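Local coordinates for sensor protein (Geobacter sulfurreducens, PDB 3H7M) that probably works as a phosphorelay sensor histidine kinase, this chain being its sensor domain, which resembles periplasmic solute-binding proteins, at residues 98-103 and 159-164; 150-155 and 176-181. All coordinates share one frame; numbering follows the deposited sequence.

Contact 1. Residues 98-103 and 159-164; sequences HAIFAR and CDYAVV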
# COMPACT_ATOMS: atom_id res chain seq x y z
N HIS A 98 8.32 0.58 6.65
CA HIS A 98 8.27 2.02 6.44
C HIS A 98 9.67 2.57 6.61
O HIS A 98 10.61 1.86 6.97
CB HIS A 98 7.37 2.73 7.44
CG HIS A 98 5.92 2.60 7.14
ND1 HIS A 98 5.20 1.47 7.43
CD2 HIS A 98 5.06 3.47 6.56
CE1 HIS A 98 3.94 1.64 7.05
NE2 HIS A 98 3.83 2.85 6.52
N ALA A 99 9.80 3.85 6.35
CA ALA A 99 11.10 4.45 6.50
C ALA A 99 10.96 5.94 6.65
O ALA A 99 9.92 6.51 6.30
CB ALA A 99 11.95 4.13 5.29
N ILE A 100 11.97 6.54 7.25
CA ILE A 100 11.98 7.98 7.38
C ILE A 100 12.92 8.47 6.27
O ILE A 100 14.05 8.00 6.11
CB ILE A 100 12.51 8.44 8.74
CG1 ILE A 100 11.52 8.05 9.84
CG2 ILE A 100 12.72 9.96 8.71
CD1 ILE A 100 12.08 8.26 11.24
N PHE A 101 12.40 9.41 5.51
CA PHE A 101 13.09 10.02 4.38
C PHE A 101 13.44 11.47 4.73
O PHE A 101 12.69 12.16 5.45
CB PHE A 101 12.16 10.00 3.16
CG PHE A 101 11.95 8.63 2.57
CD1 PHE A 101 12.85 8.12 1.63
CD2 PHE A 101 10.87 7.84 2.97
CE1 PHE A 101 12.68 6.85 1.10
CE2 PHE A 101 10.70 6.57 2.44
CZ PHE A 101 11.60 6.08 1.50
N ALA A 102 14.57 11.94 4.20
CA ALA A 102 15.04 13.30 4.42
C ALA A 102 15.92 13.76 3.26
O ALA A 102 16.44 12.92 2.52
CB ALA A 102 15.85 13.37 5.71
N ARG A 103 16.10 15.07 3.12
CA ARG A 103 16.99 15.60 2.08
C ARG A 103 18.37 15.25 2.61
O ARG A 103 18.56 15.20 3.82
CB ARG A 103 16.81 17.10 1.92
CG ARG A 103 15.42 17.49 1.44
CD ARG A 103 15.28 18.98 1.20
NE ARG A 103 15.55 19.73 2.43
CZ ARG A 103 14.66 19.93 3.40
NH1 ARG A 103 13.43 19.46 3.30
NH2 ARG A 103 15.03 20.61 4.48
N CYS A 159 8.86 20.66 4.10
CA CYS A 159 8.62 20.02 5.39
C CYS A 159 9.99 19.49 5.82
O CYS A 159 10.94 19.60 5.04
CB CYS A 159 7.58 18.90 5.29
SG CYS A 159 7.89 17.55 4.10
N ASP A 160 10.11 18.93 7.02
CA ASP A 160 11.43 18.46 7.46
C ASP A 160 11.75 17.01 7.22
O ASP A 160 12.91 16.66 7.02
CB ASP A 160 11.65 18.76 8.95
CG ASP A 160 11.49 20.23 9.29
OD1 ASP A 160 12.08 21.08 8.57
OD2 ASP A 160 10.78 20.53 10.27
N TYR A 161 10.74 16.17 7.29
CA TYR A 161 10.93 14.74 7.09
C TYR A 161 9.66 14.22 6.52
O TYR A 161 8.64 14.93 6.50
CB TYR A 161 11.18 14.01 8.40
CG TYR A 161 12.49 14.36 9.05
CD1 TYR A 161 13.65 13.70 8.67
CD2 TYR A 161 12.57 15.38 10.00
CE1 TYR A 161 14.88 14.05 9.23
CE2 TYR A 161 13.80 15.75 10.56
CZ TYR A 161 14.95 15.08 10.17
OH TYR A 161 16.16 15.42 10.72
N ALA A 162 9.74 13.00 6.02
CA ALA A 162 8.55 12.34 5.50
C ALA A 162 8.70 10.89 5.89
O ALA A 162 9.82 10.36 5.95
CB ALA A 162 8.47 12.47 3.98
N VAL A 163 7.58 10.25 6.19
CA VAL A 163 7.55 8.84 6.57
C VAL A 163 6.59 8.14 5.61
O VAL A 163 5.40 8.44 5.57
CB VAL A 163 7.05 8.66 8.03
CG1 VAL A 163 6.66 7.21 8.27
CG2 VAL A 163 8.16 9.09 9.01
N VAL A 164 7.12 7.22 4.80
CA VAL A 164 6.27 6.51 3.85
C VAL A 164 6.83 5.13 3.68
O VAL A 164 7.93 4.85 4.17
CB VAL A 164 6.21 7.20 2.47
CG1 VAL A 164 5.78 8.63 2.61
CG2 VAL A 164 7.56 7.12 1.80
O HOH W 1 14.98 16.97 5.10

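Contact 2. Residues 150-155 and 176-181; sequences ALRLLA and NRLTNL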
# COMPACT_ATOMS: atom_id res chain seq x y z
N ALA A 150 3.95 13.36 -0.50
CA ALA A 150 4.69 13.60 0.72
C ALA A 150 6.16 13.82 0.37
O ALA A 150 6.79 14.75 0.84
CB ALA A 150 4.56 12.41 1.66
N LEU A 151 6.70 12.93 -0.47
CA LEU A 151 8.10 13.01 -0.85
C LEU A 151 8.44 14.26 -1.69
O LEU A 151 9.54 14.77 -1.62
CB LEU A 151 8.49 11.71 -1.57
CG LEU A 151 8.40 10.49 -0.63
CD1 LEU A 151 8.67 9.21 -1.40
CD2 LEU A 151 9.42 10.62 0.51
N ARG A 152 7.48 14.76 -2.45
CA ARG A 152 7.72 15.94 -3.24
C ARG A 152 7.90 17.13 -2.32
O ARG A 152 8.77 17.96 -2.54
CB ARG A 152 6.55 16.20 -4.19
CG ARG A 152 6.54 15.24 -5.34
CD ARG A 152 5.23 15.21 -6.08
NE ARG A 152 5.24 14.12 -7.06
CZ ARG A 152 4.17 13.40 -7.40
NH1 ARG A 152 3.00 13.65 -6.84
NH2 ARG A 152 4.27 12.44 -8.31
N LEU A 153 7.06 17.22 -1.29
CA LEU A 153 7.12 18.34 -0.35
C LEU A 153 8.46 18.30 0.36
O LEU A 153 9.11 19.32 0.55
CB LEU A 153 6.01 18.25 0.68
CG LEU A 153 6.00 19.42 1.66
CD1 LEU A 153 5.52 20.67 0.94
CD2 LEU A 153 5.08 19.12 2.83
N LEU A 154 8.87 17.12 0.76
CA LEU A 154 10.16 17.02 1.41
C LEU A 154 11.26 17.49 0.45
O LEU A 154 12.15 18.26 0.83
CB LEU A 154 10.41 15.57 1.77
CG LEU A 154 11.73 15.27 2.46
CD1 LEU A 154 11.74 15.89 3.88
CD2 LEU A 154 11.90 13.75 2.53
N ALA A 155 11.18 17.01 -0.78
CA ALA A 155 12.16 17.32 -1.80
C ALA A 155 12.21 18.82 -2.05
O ALA A 155 13.29 19.39 -2.26
CB ALA A 155 11.82 16.60 -3.08
N ASN A 176 10.05 10.08 -9.99
CA ASN A 176 9.83 11.50 -9.96
C ASN A 176 11.15 12.24 -9.78
O ASN A 176 11.15 13.41 -9.48
CB ASN A 176 8.85 11.85 -8.84
CG ASN A 176 7.43 11.39 -9.16
OD1 ASN A 176 6.72 10.89 -8.30
ND2 ASN A 176 7.03 11.58 -10.40
N ARG A 177 12.27 11.53 -9.93
CA ARG A 177 13.57 12.16 -9.82
C ARG A 177 13.81 13.06 -8.60
O ARG A 177 14.34 14.16 -8.72
CB ARG A 177 13.84 12.95 -11.10
CG ARG A 177 14.04 12.04 -12.28
CD ARG A 177 14.31 12.80 -13.55
NE ARG A 177 14.39 11.87 -14.66
CZ ARG A 177 14.53 12.23 -15.93
NH1 ARG A 177 14.60 13.51 -16.27
NH2 ARG A 177 14.58 11.28 -16.86
N LEU A 178 13.43 12.58 -7.43
CA LEU A 178 13.64 13.34 -6.19
C LEU A 178 15.00 12.90 -5.69
O LEU A 178 15.11 12.26 -4.64
CB LEU A 178 12.59 12.96 -5.18
CG LEU A 178 11.20 13.11 -5.79
CD1 LEU A 178 10.17 12.80 -4.71
CD2 LEU A 178 11.03 14.52 -6.32
N THR A 179 16.03 13.28 -6.42
CA THR A 179 17.37 12.83 -6.08
C THR A 179 18.09 13.45 -4.91
O THR A 179 19.25 13.13 -4.66
CB THR A 179 18.28 12.84 -7.33
OG1 THR A 179 18.46 14.19 -7.79
CG2 THR A 179 17.64 12.01 -8.44
N ASN A 180 17.42 14.34 -4.18
CA ASN A 180 18.03 14.92 -2.99
C ASN A 180 17.49 14.15 -1.76
O ASN A 180 17.88 14.43 -0.63
CB ASN A 180 17.71 16.43 -2.87
CG ASN A 180 16.23 16.72 -2.96
OD1 ASN A 180 15.51 16.01 -3.66
ND2 ASN A 180 15.76 17.76 -2.27
N LEU A 181 16.60 13.17 -1.99
CA LEU A 181 16.03 12.39 -0.87
C LEU A 181 16.77 11.09 -0.59
O LEU A 181 17.20 10.41 -1.51
CB LEU A 181 14.55 12.04 -1.11
CG LEU A 181 13.60 13.21 -1.42
CD1 LEU A 181 12.19 12.75 -1.57
CD2 LEU A 181 13.71 14.23 -0.30

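Contact 1. Residues 98-103 and 159-164
Chi1 (-71°) sets CG of Phe101 anti to its carbonyl carbon, chi2 turns the ring, and CG2 of Val164 stands between backbone N and carbonyl carbon; Phe101 CE2 then lies 3.3 Å from Val164 CG2, a tight fit, the two side chains crossing at about a right angle. The strands belong to the sheet of one lobe of a type II periplasmic-binding-protein fold, where they run antiparallel. Phe101 and Ala162 form a hydrogen-bonded pair, Phe101 N reaching Ala162 O at 2.8 Å in a nearly straight bond; Ala99 and Val164 form another. Between them Ile100 and Val163, a non-hydrogen-bonded pair, turn to the opposite face, where Ile100 CG2 packs near Tyr161 CD1 at 3.9 Å. An alanine in place of Phe101 would probably leave Val164 CG2 without its aromatic neighbour and open a gap beside Leu151 and Leu154 of helix 147-155. At the end of its strand Arg103 bends at chi3 (-60°), and its NH1 donates to Cys159 O, in the loop before strand 161-165, at 3.0 Å, the oxygen lying in the guanidinium plane. A water over the centre of that guanidinium accepts from Arg103 N and donates to Asp160 O at 2.8 Å.

Contact 2. Residues 150-155 and 176-181
Arg152 reaches Asn176 in an unusual way: NH2 donates to OD1 at 2.9 Å from above the amide carbonyl plane, 51° out of it. The guanidinium and amide planes are turned 61° apart, and OD1 is itself tilted from the guanidinium plane. On Arg152 the bond to CB points away from the loop, and the chain, extended from CG to NE, brings the guanidinium back to it; its NH1 has a second partner in a salt bridge with Asp149. Asn180 donates the other way, from loop to helix: its ND2 meets Ala155 O at 3.0 Å in the carbonyl plane, on a lone pair, so a carbonyl in the last turn of helix 147-155 gains a side-chain donor; chi1 of 52° tucks CG between the backbone N and carbonyl carbon. The loop itself follows a Schellman motif that ends helix 166-175, with Arg177 at positive phi, and then makes a type I turn from Leu178 to Leu181 that leads into strand 181-198 of the binding-protein fold. Leu178 lies between the two polar bonds and splits its branches, CD1 against Leu151 CB at 3.7 Å and CD2 against Ala155 CB at 3.9 Å. Leu181 packs deeper, toward the sheet: its CD1 lies 3.3 Å from Leu151 O, close for a methyl and a carbonyl, and its CD2 presses on Leu154 CD2 at 3.4 Å.

How the contacts relate
Contacts 1 and 2 lie with their centres about 9 Å apart, joined by helix 147-155, Leu151 and Leu154 each touching both Phe101 of the strand pair and Leu181 of the loop. Arg103 NH1 is shared: besides its partner in contact 1 it probably hydrogen-bonds Leu154 O at 3.0 Å. Leu154 CD2 touches Phe101 O at 3.4 Å, and Leu153 CD2 reaches Cys159 SG at 3.5 Å. Along the chain the segments alternate, helix 147-155 being followed by strand 161-165 after a short loop. None of the four segments supplies a ligand to the sodium ion, which is held by Ala84, Asp88 and Gln199; Asp88 sits near the start of strand 87-103, whose end forms contact 1.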